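Local coordinates for cytosolic phospholipase A2 delta (Homo sapiens, PDB 5IZ5), which catalyses the calcium-dependent hydrolysis of glycerophospholipids at the sn-2 position, with a preference for linoleic acid there, at residues F428-W432 with I530-S536; A336-T340 with N774-K778; L449-R453 with P502-F506. The protein carries 3 engineered substitutions. One frame throughout, in Å; residues are numbered along the deposited sequence.

In the fold
All three contacts lie in the catalytic part of the chain, and their spans enclose one another: contact 2 joins residues far apart in sequence, contact 1 closes a shorter span within it, and contact 3 a shorter one still. Contacts 1 and 2 have centres about 17 Å apart, and both come close to the active site. From contact 1, the side chain of Asn533 comes within about 3 Å of that of Asp651, probably the proton acceptor, and Phe535 within about 4 Å of Gly335, which binds substrate. In contact 2 the side chain of Arg337 is about 9 Å from that of Ser365, the nucleophile. Contact 3, centred about 20 Å from contact 1, lies away from these sites.

Contact 1: F428-W432 with I530-S536; sequences FVDLW and IWSNIFS
Trp432 hydrogen-bonds Ser532 across this contact. The indole NE1 of Trp432 donates to Ser532 OG at 3.2 Å with an N-H...O angle of 157°, and the oxygen sits at the ring edge, close to its plane. Ser532 OG is also hydrogen-bonded to Glu528 O and to the indole NE1 of Trp369.

Phe535 CB lies over one face of the Trp432 six-membered ring, 3.7 Å from its centroid. The phenyl ring beyond it runs nearly parallel to the indole, planes 10° apart, but slid aside so that the two barely overlap. With CG anti to the backbone N (chi1 170°), the indole of Trp432 extends off helix 428-441 to meet both residues. A leucine in its place would probably leave Ser532 OG short of a donor and open a gap above Phe535 CB.

Aliphatic contacts fill the rest: Val429 CG1 meets Ile530 CD1 tightly at 3.4 Å, Val429 CG2 rests 3.9 Å from Asn533 CB, and Phe428 CB touches Ser536 CB.

Asn533 bonds Asp651 N through OD1 and Leu649 O through ND2. Asp651 is probably the proton acceptor, so this buried, largely apolar packing, with an indole N-H to hydroxyl bond at its side, lies one residue from the catalytic site.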
# COMPACT_ATOMS: atom_id res chain seq x y z
N PHE B 428 -3.98 -5.78 -15.41
CA PHE B 428 -5.11 -4.94 -15.79
C PHE B 428 -4.86 -3.48 -15.43
O PHE B 428 -5.27 -2.57 -16.15
CB PHE B 428 -6.39 -5.42 -15.09
CG PHE B 428 -7.16 -6.47 -15.83
CD1 PHE B 428 -6.63 -7.74 -15.95
CD2 PHE B 428 -8.43 -6.22 -16.36
CE1 PHE B 428 -7.32 -8.74 -16.62
CE2 PHE B 428 -9.12 -7.22 -17.03
CZ PHE B 428 -8.56 -8.48 -17.15
N VAL B 429 -4.18 -3.27 -14.30
CA VAL B 429 -3.84 -1.93 -13.83
C VAL B 429 -2.98 -1.19 -14.83
O VAL B 429 -3.16 0.00 -15.03
CB VAL B 429 -3.12 -1.99 -12.47
CG1 VAL B 429 -2.44 -0.67 -12.15
CG2 VAL B 429 -4.12 -2.35 -11.38
N ASP B 430 -2.07 -1.90 -15.48
CA ASP B 430 -1.20 -1.28 -16.47
C ASP B 430 -1.98 -0.82 -17.68
O ASP B 430 -1.73 0.28 -18.18
CB ASP B 430 -0.07 -2.22 -16.88
CG ASP B 430 0.81 -2.59 -15.72
OD1 ASP B 430 1.57 -1.72 -15.25
OD2 ASP B 430 0.75 -3.74 -15.25
N LEU B 431 -2.94 -1.62 -18.14
CA LEU B 431 -3.74 -1.20 -19.30
C LEU B 431 -4.66 -0.06 -18.90
O LEU B 431 -4.85 0.89 -19.65
CB LEU B 431 -4.56 -2.35 -19.87
CG LEU B 431 -5.40 -1.98 -21.09
CD1 LEU B 431 -4.55 -1.46 -22.24
CD2 LEU B 431 -6.22 -3.18 -21.55
N TRP B 432 -5.26 -0.18 -17.72
CA TRP B 432 -6.16 0.85 -17.22
C TRP B 432 -5.44 2.19 -17.08
O TRP B 432 -6.00 3.23 -17.41
CB TRP B 432 -6.77 0.40 -15.90
CG TRP B 432 -7.53 1.45 -15.16
CD1 TRP B 432 -7.34 1.82 -13.87
CD2 TRP B 432 -8.60 2.26 -15.66
NE1 TRP B 432 -8.22 2.81 -13.53
CE2 TRP B 432 -9.00 3.10 -14.61
CE3 TRP B 432 -9.26 2.36 -16.90
CZ2 TRP B 432 -10.04 4.03 -14.75
CZ3 TRP B 432 -10.29 3.29 -17.04
CH2 TRP B 432 -10.67 4.11 -15.97
N ILE B 530 -3.88 2.55 -9.88
CA ILE B 530 -3.91 1.84 -8.59
C ILE B 530 -5.01 2.42 -7.72
O ILE B 530 -5.82 1.69 -7.15
CB ILE B 530 -2.61 2.02 -7.76
CG1 ILE B 530 -1.35 1.64 -8.54
CG2 ILE B 530 -2.68 1.30 -6.41
CD1 ILE B 530 -1.29 0.23 -9.05
N TRP B 531 -5.00 3.74 -7.59
CA TRP B 531 -5.96 4.44 -6.72
C TRP B 531 -7.40 4.21 -7.15
O TRP B 531 -8.30 4.16 -6.31
CB TRP B 531 -5.65 5.94 -6.70
CG TRP B 531 -4.29 6.26 -6.14
CD1 TRP B 531 -3.61 5.57 -5.17
CD2 TRP B 531 -3.46 7.37 -6.49
NE1 TRP B 531 -2.42 6.17 -4.91
CE2 TRP B 531 -2.30 7.28 -5.70
CE3 TRP B 531 -3.59 8.43 -7.40
CZ2 TRP B 531 -1.26 8.21 -5.79
CZ3 TRP B 531 -2.56 9.35 -7.49
CH2 TRP B 531 -1.41 9.24 -6.69
N SER B 532 -7.62 4.08 -8.45
CA SER B 532 -8.95 3.88 -9.01
C SER B 532 -9.10 2.51 -9.68
O SER B 532 -9.88 2.38 -10.63
CB SER B 532 -9.27 5.01 -10.00
OG SER B 532 -8.41 4.99 -11.13
N ASN B 533 -8.37 1.49 -9.20
CA ASN B 533 -8.42 0.16 -9.84
C ASN B 533 -9.70 -0.66 -9.62
O ASN B 533 -9.79 -1.81 -10.07
CB ASN B 533 -7.15 -0.69 -9.62
CG ASN B 533 -6.99 -1.22 -8.20
OD1 ASN B 533 -7.89 -1.17 -7.37
ND2 ASN B 533 -5.79 -1.74 -7.92
N ILE B 534 -10.70 -0.07 -8.97
CA ILE B 534 -12.06 -0.63 -9.04
C ILE B 534 -12.44 -0.80 -10.52
O ILE B 534 -13.15 -1.73 -10.89
CB ILE B 534 -13.10 0.25 -8.30
CG1 ILE B 534 -14.44 -0.49 -8.15
CG2 ILE B 534 -13.33 1.58 -9.02
CD1 ILE B 534 -14.42 -1.56 -7.08
N PHE B 535 -11.92 0.09 -11.37
CA PHE B 535 -12.19 0.01 -12.80
C PHE B 535 -11.55 -1.20 -13.49
O PHE B 535 -12.03 -1.62 -14.54
CB PHE B 535 -11.79 1.29 -13.52
CG PHE B 535 -12.73 2.44 -13.29
CD1 PHE B 535 -13.72 2.78 -14.21
CD2 PHE B 535 -12.61 3.18 -12.14
CE1 PHE B 535 -14.57 3.85 -13.96
CE2 PHE B 535 -13.45 4.24 -11.88
CZ PHE B 535 -14.44 4.58 -12.79
N SER B 536 -10.46 -1.73 -12.93
CA SER B 536 -9.88 -2.99 -13.39
C SER B 536 -10.87 -4.12 -13.22
O SER B 536 -10.99 -4.99 -14.08
CB SER B 536 -8.59 -3.33 -12.64
OG SER B 536 -7.62 -2.32 -12.82

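Contact 2: A336-T340 with N774-K778; sequences ARAMT and NMTYK. With SO4 (sulfate ion), chain M.
Tyr777 lays the end of its ring against the first turn of helix 335-351. The apolar part of this meeting is Ala336 CB, 4.0 Å from Tyr777 CZ and 4.2 Å from Met775 SD, so the small methyl serves both side chains. Tyr777 OH comes to 3.0 Å from Arg337 N, yet the angle is too poor for a hydrogen bond. Tyr770 meets the Tyr777 ring edge-to-face, and Leu396 of helix 386-397 also touches it.

Polar links are fewer. A water takes the N-H of Ala336 at 2.7 Å and lies within hydrogen-bonding distance of Asn774 O, bridging helix and loop. Thr340 OG1, set beside its own backbone N (chi1 -62°), turns back along the helix to donate to Ala336 O at 2.9 Å, while Thr340 N reaches the same oxygen from the opposite face of its plane. Thr340 OG1 also lies 3.6 Å from Tyr777 CE1.

Within the loop, Asn774 OD1 takes the backbone N of Thr776 at 3.0 Å and 164°, an Asx turn, and Asn774 ND2 is hydrogen-bonded to Pro769 O. Thr776 OG1 points to a sulfate, probably from the crystallisation liquor, though the modelled approach is doubtfully short; Ser399 OG, Ser581 OG and the backbone N of Lys400 and Leu401 also bond this ion.

Arg337 sends its guanidinium away from residues 774-778: NE is hydrogen-bonded to O of Tyr770, earlier in the same loop, and NH2 forms a salt bridge with Glu567.

The helix held here follows strand 327-331 and the glycine-rich turn carrying Gly334 and Gly335, which bind substrate. This strand-turn-helix element is consistent with the oxyanion-hole region of patatin-like phospholipases, with the loop 774-778 packed against the helix's first turns.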
# COMPACT_ATOMS: atom_id res chain seq x y z
N ALA B 336 -15.72 9.45 -12.49
CA ALA B 336 -15.82 10.80 -13.07
C ALA B 336 -16.81 11.70 -12.35
O ALA B 336 -16.69 12.93 -12.41
CB ALA B 336 -16.18 10.72 -14.54
N ARG B 337 -17.79 11.09 -11.69
CA ARG B 337 -18.76 11.83 -10.88
C ARG B 337 -18.03 12.53 -9.75
O ARG B 337 -18.18 13.74 -9.58
CB ARG B 337 -19.83 10.88 -10.33
CG ARG B 337 -20.85 11.56 -9.44
CD ARG B 337 -21.97 10.63 -9.02
NE ARG B 337 -21.59 9.21 -8.86
CZ ARG B 337 -20.97 8.66 -7.82
NH1 ARG B 337 -20.61 9.38 -6.78
NH2 ARG B 337 -20.71 7.35 -7.84
N ALA B 338 -17.24 11.77 -8.99
CA ALA B 338 -16.42 12.31 -7.91
C ALA B 338 -15.44 13.36 -8.45
O ALA B 338 -15.28 14.42 -7.85
CB ALA B 338 -15.65 11.21 -7.18
N MET B 339 -14.80 13.06 -9.58
CA MET B 339 -13.83 13.98 -10.16
C MET B 339 -14.48 15.34 -10.47
O MET B 339 -13.95 16.39 -10.10
CB MET B 339 -13.23 13.40 -11.44
CG MET B 339 -12.21 14.30 -12.12
SD MET B 339 -11.66 13.75 -13.74
CE MET B 339 -13.15 14.00 -14.73
N THR B 340 -15.61 15.30 -11.17
CA THR B 340 -16.33 16.51 -11.59
C THR B 340 -16.80 17.32 -10.39
O THR B 340 -16.53 18.51 -10.28
CB THR B 340 -17.53 16.15 -12.48
OG1 THR B 340 -17.05 15.51 -13.67
CG2 THR B 340 -18.34 17.39 -12.88
N ASN B 774 -19.53 5.54 -16.30
CA ASN B 774 -19.67 6.47 -17.41
C ASN B 774 -18.49 7.43 -17.45
O ASN B 774 -18.19 8.09 -16.46
CB ASN B 774 -20.98 7.26 -17.33
CG ASN B 774 -21.22 8.12 -18.56
OD1 ASN B 774 -20.58 7.94 -19.60
ND2 ASN B 774 -22.15 9.07 -18.45
N MET B 775 -17.84 7.48 -18.61
CA MET B 775 -16.68 8.33 -18.83
C MET B 775 -16.93 9.35 -19.94
O MET B 775 -15.99 9.98 -20.42
CB MET B 775 -15.46 7.45 -19.16
CG MET B 775 -14.84 6.73 -17.96
SD MET B 775 -14.08 7.80 -16.72
CE MET B 775 -13.24 9.01 -17.74
N THR B 776 -18.19 9.52 -20.34
CA THR B 776 -18.56 10.50 -21.34
C THR B 776 -19.70 11.36 -20.81
O THR B 776 -20.83 10.89 -20.65
CB THR B 776 -19.00 9.84 -22.66
OG1 THR B 776 -18.04 8.84 -23.03
CG2 THR B 776 -19.11 10.88 -23.78
N TYR B 777 -19.39 12.62 -20.51
CA TYR B 777 -20.36 13.58 -20.01
C TYR B 777 -20.61 14.62 -21.08
O TYR B 777 -19.67 15.23 -21.57
CB TYR B 777 -19.81 14.30 -18.77
CG TYR B 777 -19.85 13.54 -17.45
CD1 TYR B 777 -19.75 14.22 -16.25
CD2 TYR B 777 -20.00 12.15 -17.41
CE1 TYR B 777 -19.78 13.55 -15.04
CE2 TYR B 777 -20.03 11.48 -16.20
CZ TYR B 777 -19.91 12.18 -15.01
OH TYR B 777 -19.94 11.51 -13.81
N LYS B 778 -21.87 14.81 -21.46
CA LYS B 778 -22.25 15.97 -22.27
C LYS B 778 -21.92 17.21 -21.45
O LYS B 778 -22.14 17.22 -20.24
CB LYS B 778 -23.74 15.94 -22.60
CG LYS B 778 -24.13 14.84 -23.56
CD LYS B 778 -25.58 14.39 -23.37
CE LYS B 778 -26.57 15.51 -23.64
NZ LYS B 778 -27.96 14.99 -23.72
S SO4 M . -18.55 7.91 -26.56
O1 SO4 M . -19.31 9.15 -26.86
O2 SO4 M . -17.82 8.06 -25.28
O3 SO4 M . -19.49 6.77 -26.47
O4 SO4 M . -17.58 7.64 -27.65
O HOH W 1 -16.30 7.55 -14.27

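Contact 3: L449-R453 with P502-F506; sequences LSGQR and PPELF
At the edge of the Arg453 guanidinium, near its plane, lies Glu504 OE1, while Ser450 O sits over its centre, 3.7 Å above one face. Pro503 CD is also at the edge, near the plane. This is a bidentate Arg-Glu salt bridge, one arm of it weak, between two short 3-10 segments, 450-453 and 503-505, in loops of the catalytic domain.

The arms are unequal. Arg453 NH1 gives a nearly straight bond (169°) of 2.9 Å to Glu504 OE1, meeting it on the syn side of the carboxylate. The second, from Arg453 NH2 to Glu504 OE2 at 3.0 Å, is weak, with an angle of 135°; the guanidinium and carboxylate planes are 33° apart. Glu504 gets there through a bend at chi2, which brings its carboxylate back across the contact. NH1 has a further partner in Pro489 O, which would help fix the rotation of the group.

Beside the charged pair, the Pro503 ring packs on segment 449-453. Its CG rests 4.0 Å from Ser450 CA, while Ser450 OG is hydrogen-bonded to Glu521. Buried Leu449, which also touches Leu527 of helix 524-531, crosses the proline at about a right angle, with Leu449 CD2 3.7 Å from Pro503 CB.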
# COMPACT_ATOMS: atom_id res chain seq x y z
N LEU B 449 4.39 11.85 -9.22
CA LEU B 449 4.01 12.21 -7.86
C LEU B 449 5.08 13.05 -7.17
O LEU B 449 4.76 14.00 -6.46
CB LEU B 449 3.70 10.96 -7.03
CG LEU B 449 3.35 11.17 -5.55
CD1 LEU B 449 2.23 12.18 -5.37
CD2 LEU B 449 2.97 9.84 -4.91
N SER B 450 6.35 12.69 -7.37
CA SER B 450 7.46 13.43 -6.77
C SER B 450 7.50 14.89 -7.24
O SER B 450 7.91 15.76 -6.49
CB SER B 450 8.79 12.76 -7.09
OG SER B 450 9.05 12.74 -8.47
N GLY B 451 7.08 15.13 -8.48
CA GLY B 451 7.00 16.48 -9.04
C GLY B 451 5.99 17.39 -8.36
O GLY B 451 6.06 18.62 -8.49
N GLN B 452 5.07 16.79 -7.60
CA GLN B 452 4.08 17.55 -6.83
C GLN B 452 4.68 18.29 -5.63
O GLN B 452 4.03 19.17 -5.08
CB GLN B 452 2.94 16.64 -6.37
CG GLN B 452 2.16 16.00 -7.51
CD GLN B 452 0.93 15.25 -7.05
OE1 GLN B 452 0.56 15.26 -5.87
NE2 GLN B 452 0.27 14.59 -7.99
N ARG B 453 5.90 17.94 -5.23
CA ARG B 453 6.61 18.69 -4.19
C ARG B 453 6.76 20.18 -4.55
O ARG B 453 6.77 21.03 -3.66
CB ARG B 453 7.97 18.07 -3.90
CG ARG B 453 7.87 16.75 -3.15
CD ARG B 453 9.18 16.33 -2.52
NE ARG B 453 10.17 15.94 -3.52
CZ ARG B 453 10.42 14.70 -3.94
NH1 ARG B 453 9.73 13.66 -3.46
NH2 ARG B 453 11.36 14.50 -4.86
N PRO B 502 10.33 7.75 -0.04
CA PRO B 502 9.96 8.82 -0.95
C PRO B 502 9.23 8.26 -2.17
O PRO B 502 9.52 7.14 -2.60
CB PRO B 502 11.30 9.43 -1.38
CG PRO B 502 12.30 8.97 -0.39
CD PRO B 502 11.79 7.67 0.17
N PRO B 503 8.28 9.02 -2.72
CA PRO B 503 7.48 8.49 -3.82
C PRO B 503 8.32 8.05 -5.02
O PRO B 503 7.94 7.10 -5.70
CB PRO B 503 6.58 9.66 -4.20
CG PRO B 503 7.27 10.87 -3.67
CD PRO B 503 7.91 10.41 -2.41
N GLU B 504 9.45 8.72 -5.25
CA GLU B 504 10.35 8.37 -6.36
C GLU B 504 10.93 6.96 -6.21
O GLU B 504 11.29 6.34 -7.19
CB GLU B 504 11.46 9.42 -6.57
CG GLU B 504 12.33 9.72 -5.36
CD GLU B 504 11.83 10.92 -4.58
OE1 GLU B 504 10.63 10.97 -4.20
OE2 GLU B 504 12.66 11.81 -4.35
N LEU B 505 10.97 6.44 -4.99
CA LEU B 505 11.46 5.09 -4.75
C LEU B 505 10.37 4.01 -4.64
O LEU B 505 10.69 2.83 -4.54
CB LEU B 505 12.33 5.08 -3.49
CG LEU B 505 13.61 5.91 -3.55
CD1 LEU B 505 14.42 5.69 -2.29
CD2 LEU B 505 14.45 5.57 -4.78
N PHE B 506 9.10 4.41 -4.65
CA PHE B 506 8.00 3.44 -4.59
C PHE B 506 7.95 2.64 -5.88
O PHE B 506 7.82 3.21 -6.97
CB PHE B 506 6.65 4.11 -4.35
CG PHE B 506 5.50 3.17 -4.51
CD1 PHE B 506 5.20 2.26 -3.51
CD2 PHE B 506 4.76 3.16 -5.68
CE1 PHE B 506 4.16 1.36 -3.66
CE2 PHE B 506 3.72 2.27 -5.84
CZ PHE B 506 3.42 1.37 -4.83